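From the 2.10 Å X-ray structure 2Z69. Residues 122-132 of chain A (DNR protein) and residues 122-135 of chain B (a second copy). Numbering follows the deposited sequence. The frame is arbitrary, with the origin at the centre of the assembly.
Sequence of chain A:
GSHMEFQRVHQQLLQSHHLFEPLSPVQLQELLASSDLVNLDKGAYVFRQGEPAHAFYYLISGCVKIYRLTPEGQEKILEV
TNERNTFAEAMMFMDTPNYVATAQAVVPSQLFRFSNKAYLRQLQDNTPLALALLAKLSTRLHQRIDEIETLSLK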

ATOM      1  N   GLN A 122       5.135  11.478  10.898  1.00 15.56           N
ATOM      2  CA  GLN A 122       6.376  11.579  10.108  1.00 16.72           C
ATOM      3  C   GLN A 122       6.199  11.131   8.662  1.00 19.37           C
ATOM      4  O   GLN A 122       6.694  11.762   7.703  1.00 16.29           O
ATOM      5  CB  GLN A 122       7.519  10.800  10.790  1.00 16.05           C
ATOM      6  CG  GLN A 122       7.786  11.210  12.272  1.00 13.41           C
ATOM      7  CD  GLN A 122       7.521  12.669  12.546  1.00 14.66           C
ATOM      8  OE1 GLN A 122       8.036  13.519  11.852  1.00 16.03           O
ATOM      9  NE2 GLN A 122       6.691  12.965  13.547  1.00  9.77           N
ATOM     10  N   LEU A 123       5.461  10.030   8.509  1.00 21.47           N
ATOM     11  CA  LEU A 123       5.124   9.488   7.194  1.00 22.01           C
ATOM     12  C   LEU A 123       4.448  10.545   6.305  1.00 22.08           C
ATOM     13  O   LEU A 123       4.710  10.602   5.107  1.00 21.36           O
ATOM     14  CB  LEU A 123       4.199   8.284   7.378  1.00 22.86           C
ATOM     15  CG  LEU A 123       3.723   7.551   6.124  1.00 23.97           C
ATOM     16  CD1 LEU A 123       4.955   7.161   5.293  1.00 26.94           C
ATOM     17  CD2 LEU A 123       2.943   6.319   6.564  1.00 18.96           C
ATOM     18  N   GLN A 124       3.599  11.381   6.904  1.00 21.52           N
ATOM     19  CA  GLN A 124       2.957  12.503   6.210  1.00 22.33           C
ATOM     20  C   GLN A 124       3.931  13.427   5.452  1.00 22.50           C
ATOM     21  O   GLN A 124       3.512  14.129   4.537  1.00 21.46           O
ATOM     22  CB  GLN A 124       2.112  13.381   7.185  1.00 22.11           C
ATOM     23  CG  GLN A 124       0.684  12.916   7.357  1.00 23.43           C
ATOM     24  CD  GLN A 124      -0.290  14.025   7.736  1.00 31.28           C
ATOM     25  OE1 GLN A 124      -1.314  14.232   7.063  1.00 33.55           O
ATOM     26  NE2 GLN A 124       0.008  14.734   8.808  1.00 29.53           N
ATOM     27  N   ASP A 125       5.203  13.469   5.859  1.00 21.62           N
ATOM     28  CA  ASP A 125       6.174  14.327   5.174  1.00 21.97           C
ATOM     29  C   ASP A 125       7.387  13.571   4.625  1.00 20.82           C
ATOM     30  O   ASP A 125       8.498  14.098   4.589  1.00 21.24           O
ATOM     31  CB  ASP A 125       6.649  15.444   6.096  1.00 21.01           C
ATOM     32  CG  ASP A 125       7.051  16.703   5.322  1.00 31.51           C
ATOM     33  OD1 ASP A 125       6.176  17.299   4.626  1.00 39.04           O
ATOM     34  OD2 ASP A 125       8.246  17.103   5.402  1.00 38.49           O
ATOM     35  N   ASN A 126       7.178  12.345   4.183  1.00 19.89           N
ATOM     36  CA  ASN A 126       8.306  11.506   3.765  1.00 18.12           C
ATOM     37  C   ASN A 126       7.907  10.604   2.600  1.00 17.48           C
ATOM     38  O   ASN A 126       7.423   9.490   2.798  1.00 16.50           O
ATOM     39  CB  ASN A 126       8.806  10.694   4.975  1.00 16.57           C
ATOM     40  CG  ASN A 126      10.210  10.135   4.769  1.00 19.61           C
ATOM     41  OD1 ASN A 126      11.095  10.348   5.588  1.00 18.70           O
ATOM     42  ND2 ASN A 126      10.407   9.404   3.680  1.00 11.85           N
ATOM     43  N   THR A 127       8.063  11.097   1.381  1.00 17.20           N
ATOM     44  CA  THR A 127       7.622  10.313   0.229  1.00 18.43           C
ATOM     45  C   THR A 127       8.431   9.021   0.046  1.00 18.48           C
ATOM     46  O   THR A 127       7.831   7.974  -0.148  1.00 20.30           O
ATOM     47  CB  THR A 127       7.563  11.126  -1.078  1.00 18.72           C
ATOM     48  OG1 THR A 127       7.248  12.491  -0.781  1.00 21.37           O
ATOM     49  CG2 THR A 127       6.468  10.564  -1.991  1.00 18.46           C
ATOM     50  N   PRO A 128       9.781   9.073   0.146  1.00 18.92           N
ATOM     51  CA  PRO A 128      10.499   7.794   0.037  1.00 19.80           C
ATOM     52  C   PRO A 128       9.971   6.702   0.993  1.00 19.78           C
ATOM     53  O   PRO A 128       9.877   5.553   0.603  1.00 20.18           O
ATOM     54  CB  PRO A 128      11.956   8.176   0.335  1.00 19.51           C
ATOM     55  CG  PRO A 128      12.047   9.624  -0.099  1.00 19.87           C
ATOM     56  CD  PRO A 128      10.718  10.205   0.334  1.00 19.19           C
ATOM     57  N   LEU A 129       9.589   7.066   2.209  1.00 21.11           N
ATOM     58  CA  LEU A 129       8.998   6.104   3.162  1.00 21.48           C
ATOM     59  C   LEU A 129       7.625   5.612   2.700  1.00 21.23           C
ATOM     60  O   LEU A 129       7.381   4.401   2.702  1.00 20.53           O
ATOM     61  CB  LEU A 129       8.817   6.737   4.542  1.00 23.27           C
ATOM     62  CG  LEU A 129       9.132   5.896   5.787  1.00 24.42           C
ATOM     63  CD1 LEU A 129       8.316   6.411   7.024  1.00 25.99           C
ATOM     64  CD2 LEU A 129       9.175   4.335   5.604  1.00 20.79           C
ATOM     65  N   ALA A 130       6.745   6.549   2.311  1.00 20.19           N
ATOM     66  CA  ALA A 130       5.429   6.210   1.746  1.00 21.39           C
ATOM     67  C   ALA A 130       5.558   5.252   0.534  1.00 22.21           C
ATOM     68  O   ALA A 130       4.752   4.338   0.369  1.00 22.87           O
ATOM     69  CB  ALA A 130       4.691   7.456   1.339  1.00 20.94           C
ATOM     70  N   LEU A 131       6.603   5.428  -0.268  1.00 21.31           N
ATOM     71  CA  LEU A 131       6.807   4.564  -1.444  1.00 21.95           C
ATOM     72  C   LEU A 131       7.245   3.170  -1.023  1.00 23.14           C
ATOM     73  O   LEU A 131       6.661   2.179  -1.442  1.00 22.11           O
ATOM     74  CB  LEU A 131       7.850   5.164  -2.367  1.00 21.71           C
ATOM     75  CG  LEU A 131       7.513   6.509  -3.000  1.00 23.32           C
ATOM     76  CD1 LEU A 131       8.668   6.980  -3.873  1.00 22.26           C
ATOM     77  CD2 LEU A 131       6.198   6.470  -3.761  1.00 25.13           C
ATOM     78  N   ALA A 132       8.257   3.123  -0.149  1.00 24.22           N
ATOM     79  CA  ALA A 132       8.775   1.880   0.384  1.00 22.86           C
ATOM     80  C   ALA A 132       7.677   1.060   1.059  1.00 22.14           C
ATOM     81  O   ALA A 132       7.675  -0.152   0.942  1.00 22.70           O
ATOM     82  CB  ALA A 132       9.923   2.164   1.353  1.00 22.74           C
TER
ATOM     83  N   GLN B 122       5.066  10.758 -10.978  1.00 15.40           N
ATOM     84  CA  GLN B 122       4.358  11.863 -10.286  1.00 15.81           C
ATOM     85  C   GLN B 122       4.243  11.555  -8.813  1.00 16.64           C
ATOM     86  O   GLN B 122       4.391  12.426  -7.952  1.00 15.74           O
ATOM     87  CB  GLN B 122       2.935  12.074 -10.827  1.00 14.99           C
ATOM     88  CG  GLN B 122       2.849  12.232 -12.308  1.00 16.13           C
ATOM     89  CD  GLN B 122       3.893  13.181 -12.825  1.00 21.50           C
ATOM     90  OE1 GLN B 122       3.875  14.376 -12.513  1.00 18.69           O
ATOM     91  NE2 GLN B 122       4.835  12.650 -13.604  1.00 22.91           N
ATOM     92  N   LEU B 123       3.957  10.287  -8.545  1.00 18.13           N
ATOM     93  CA  LEU B 123       3.791   9.788  -7.199  1.00 20.03           C
ATOM     94  C   LEU B 123       5.030  10.060  -6.368  1.00 20.27           C
ATOM     95  O   LEU B 123       4.922  10.460  -5.218  1.00 20.57           O
ATOM     96  CB  LEU B 123       3.475   8.288  -7.250  1.00 20.49           C
ATOM     97  CG  LEU B 123       3.032   7.570  -5.993  1.00 21.38           C
ATOM     98  CD1 LEU B 123       1.872   8.288  -5.410  1.00 30.73           C
ATOM     99  CD2 LEU B 123       2.637   6.159  -6.371  1.00 21.92           C
ATOM    100  N   GLN B 124       6.203   9.854  -6.957  1.00 21.57           N
ATOM    101  CA  GLN B 124       7.470  10.080  -6.276  1.00 22.44           C
ATOM    102  C   GLN B 124       7.674  11.510  -5.764  1.00 22.39           C
ATOM    103  O   GLN B 124       8.549  11.729  -4.934  1.00 22.21           O
ATOM    104  CB  GLN B 124       8.635   9.675  -7.164  1.00 23.41           C
ATOM    105  CG  GLN B 124       8.662   8.184  -7.491  1.00 27.65           C
ATOM    106  CD  GLN B 124       9.672   7.863  -8.573  1.00 32.51           C
ATOM    107  OE1 GLN B 124      10.685   8.553  -8.712  1.00 30.87           O
ATOM    108  NE2 GLN B 124       9.401   6.811  -9.353  1.00 35.46           N
ATOM    109  N   ASP B 125       6.891  12.468  -6.258  1.00 22.00           N
ATOM    110  CA  ASP B 125       6.835  13.790  -5.629  1.00 22.93           C
ATOM    111  C   ASP B 125       5.419  14.298  -5.314  1.00 21.93           C
ATOM    112  O   ASP B 125       5.100  15.480  -5.476  1.00 22.11           O
ATOM    113  CB  ASP B 125       7.665  14.830  -6.391  1.00 24.08           C
ATOM    114  CG  ASP B 125       7.146  15.093  -7.787  1.00 29.38           C
ATOM    115  OD1 ASP B 125       6.876  16.274  -8.108  1.00 33.77           O
ATOM    116  OD2 ASP B 125       7.028  14.122  -8.569  1.00 37.50           O
ATOM    117  N   ASN B 126       4.572  13.390  -4.858  1.00 20.57           N
ATOM    118  CA  ASN B 126       3.280  13.759  -4.303  1.00 20.03           C
ATOM    119  C   ASN B 126       3.001  12.872  -3.091  1.00 19.39           C
ATOM    120  O   ASN B 126       2.406  11.807  -3.227  1.00 17.58           O
ATOM    121  CB  ASN B 126       2.163  13.627  -5.352  1.00 19.46           C
ATOM    122  CG  ASN B 126       0.885  14.374  -4.959  1.00 22.04           C
ATOM    123  OD1 ASN B 126       0.328  15.129  -5.751  1.00 25.15           O
ATOM    124  ND2 ASN B 126       0.437  14.182  -3.738  1.00 23.02           N
ATOM    125  N   THR B 127       3.443  13.311  -1.911  1.00 18.64           N
ATOM    126  CA  THR B 127       3.183  12.549  -0.665  1.00 19.37           C
ATOM    127  C   THR B 127       1.691  12.301  -0.420  1.00 18.44           C
ATOM    128  O   THR B 127       1.335  11.172  -0.177  1.00 18.28           O
ATOM    129  CB  THR B 127       3.805  13.173   0.579  1.00 18.27           C
ATOM    130  OG1 THR B 127       4.931  13.953   0.198  1.00 22.27           O
ATOM    131  CG2 THR B 127       4.247  12.103   1.562  1.00 21.77           C
ATOM    132  N   PRO B 128       0.819  13.336  -0.536  1.00 19.16           N
ATOM    133  CA  PRO B 128      -0.613  13.121  -0.371  1.00 18.48           C
ATOM    134  C   PRO B 128      -1.130  11.968  -1.238  1.00 19.75           C
ATOM    135  O   PRO B 128      -1.848  11.108  -0.732  1.00 20.60           O
ATOM    136  CB  PRO B 128      -1.217  14.452  -0.838  1.00 19.15           C
ATOM    137  CG  PRO B 128      -0.192  15.459  -0.478  1.00 20.92           C
ATOM    138  CD  PRO B 128       1.110  14.760  -0.811  1.00 21.19           C
ATOM    139  N   LEU B 129      -0.748  11.932  -2.516  1.00 19.45           N
ATOM    140  CA  LEU B 129      -1.164  10.848  -3.406  1.00 21.10           C
ATOM    141  C   LEU B 129      -0.623   9.499  -2.949  1.00 20.66           C
ATOM    142  O   LEU B 129      -1.364   8.518  -2.933  1.00 21.97           O
ATOM    143  CB  LEU B 129      -0.780  11.135  -4.867  1.00 20.25           C
ATOM    144  CG  LEU B 129      -1.267  10.159  -5.944  1.00 23.56           C
ATOM    145  CD1 LEU B 129      -2.773  10.079  -5.990  1.00 26.51           C
ATOM    146  CD2 LEU B 129      -0.693  10.502  -7.321  1.00 22.00           C
ATOM    147  N   ALA B 130       0.654   9.445  -2.582  1.00 19.97           N
ATOM    148  CA  ALA B 130       1.239   8.210  -2.054  1.00 20.77           C
ATOM    149  C   ALA B 130       0.441   7.688  -0.865  1.00 21.54           C
ATOM    150  O   ALA B 130       0.083   6.516  -0.830  1.00 22.06           O
ATOM    151  CB  ALA B 130       2.693   8.411  -1.690  1.00 20.55           C
ATOM    152  N   LEU B 131       0.137   8.577   0.084  1.00 20.92           N
ATOM    153  CA  LEU B 131      -0.644   8.234   1.278  1.00 20.95           C
ATOM    154  C   LEU B 131      -2.060   7.764   0.972  1.00 20.03           C
ATOM    155  O   LEU B 131      -2.571   6.858   1.640  1.00 19.42           O
ATOM    156  CB  LEU B 131      -0.686   9.418   2.267  1.00 20.17           C
ATOM    157  CG  LEU B 131       0.674   9.869   2.823  1.00 24.73           C
ATOM    158  CD1 LEU B 131       0.462  10.784   4.018  1.00 34.74           C
ATOM    159  CD2 LEU B 131       1.602   8.679   3.189  1.00 22.51           C
ATOM    160  N   ALA B 132      -2.704   8.408   0.002  1.00 19.11           N
ATOM    161  CA  ALA B 132      -4.027   7.989  -0.460  1.00 19.94           C
ATOM    162  C   ALA B 132      -4.019   6.545  -1.004  1.00 19.25           C
ATOM    163  O   ALA B 132      -4.895   5.738  -0.670  1.00 19.07           O
ATOM    164  CB  ALA B 132      -4.563   8.965  -1.519  1.00 19.54           C
ATOM    165  N   LEU B 133      -3.044   6.235  -1.855  1.00 20.04           N
ATOM    166  CA  LEU B 133      -2.914   4.888  -2.450  1.00 20.91           C
ATOM    167  C   LEU B 133      -2.573   3.878  -1.380  1.00 20.33           C
ATOM    168  O   LEU B 133      -3.008   2.749  -1.439  1.00 20.21           O
ATOM    169  CB  LEU B 133      -1.836   4.855  -3.533  1.00 21.28           C
ATOM    170  CG  LEU B 133      -2.174   5.705  -4.763  1.00 23.81           C
ATOM    171  CD1 LEU B 133      -0.914   5.960  -5.572  1.00 23.59           C
ATOM    172  CD2 LEU B 133      -3.258   5.052  -5.614  1.00 23.90           C
ATOM    173  N   LEU B 134      -1.809   4.320  -0.389  1.00 20.01           N
ATOM    174  CA  LEU B 134      -1.457   3.507   0.756  1.00 19.90           C
ATOM    175  C   LEU B 134      -2.729   3.136   1.539  1.00 18.95           C
ATOM    176  O   LEU B 134      -2.889   1.988   1.957  1.00 17.96           O
ATOM    177  CB  LEU B 134      -0.439   4.275   1.641  1.00 18.77           C
ATOM    178  CG  LEU B 134       0.536   3.526   2.545  1.00 21.19           C
ATOM    179  CD1 LEU B 134       1.056   2.233   1.931  1.00 21.64           C
ATOM    180  CD2 LEU B 134       1.702   4.440   2.877  1.00 19.51           C
ATOM    181  N   ALA B 135      -3.624   4.107   1.727  1.00 18.18           N
ATOM    182  CA  ALA B 135      -4.948   3.850   2.325  1.00 17.85           C
ATOM    183  C   ALA B 135      -5.819   2.885   1.506  1.00 17.62           C
ATOM    184  O   ALA B 135      -6.490   2.027   2.079  1.00 18.10           O
ATOM    185  CB  ALA B 135      -5.697   5.155   2.591  1.00 17.55           C
TER
HETATM  186  O   HOH W   1       6.965  15.711   1.831  1.00 44.75           O

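The two Thr127 residues, each covered over 71 Å² by the other stretch, anchor this contact. Their CA atoms lie 5.1 Å apart, both CA-to-CB bonds point toward the partner, and Thr127(A) OG1 to Thr127(B) OG1 is 2.9 Å, a hydrogen bond in which either hydroxyl could be the donor. A water 3.1 Å from Thr127(B) OG1 also makes a weak 3.3 Å hydrogen bond to Asp125(A) OD1, adding a bridge on one side. The methyls pack against backbone at the opposing turn: Thr127(A) CG2 is 3.6 Å from Leu123(B) O, and Thr127(B) CG2 is 3.7 Å from Gln124(A) O.

One helical turn later, both Ala130 CA-to-CB bonds point toward the partner and the methyls meet, with Ala130(A) CB 3.8 Å from Ala130(B) CB. The helix axes, running in roughly the same direction at 23°, approach to 9.3 Å.

Leu131(B), with 61 Å² covered by the other stretch, has its CA-to-CB bond sideways, yet its m,t rotamer carries the side-chain end nearer. Leu131(B) CD2 lies 3.8 Å from both Leu123(A) CG and Ala130(A) CB, while Leu131(B) CD1 reaches Gln124(A) CA at 3.7 Å. Leu131(A) adopts the same rotamer and answers in kind: its CD2 is 4.0 Å from Leu123(B) CG, and its CD1 is 3.8 Å from Gln124(B) CG.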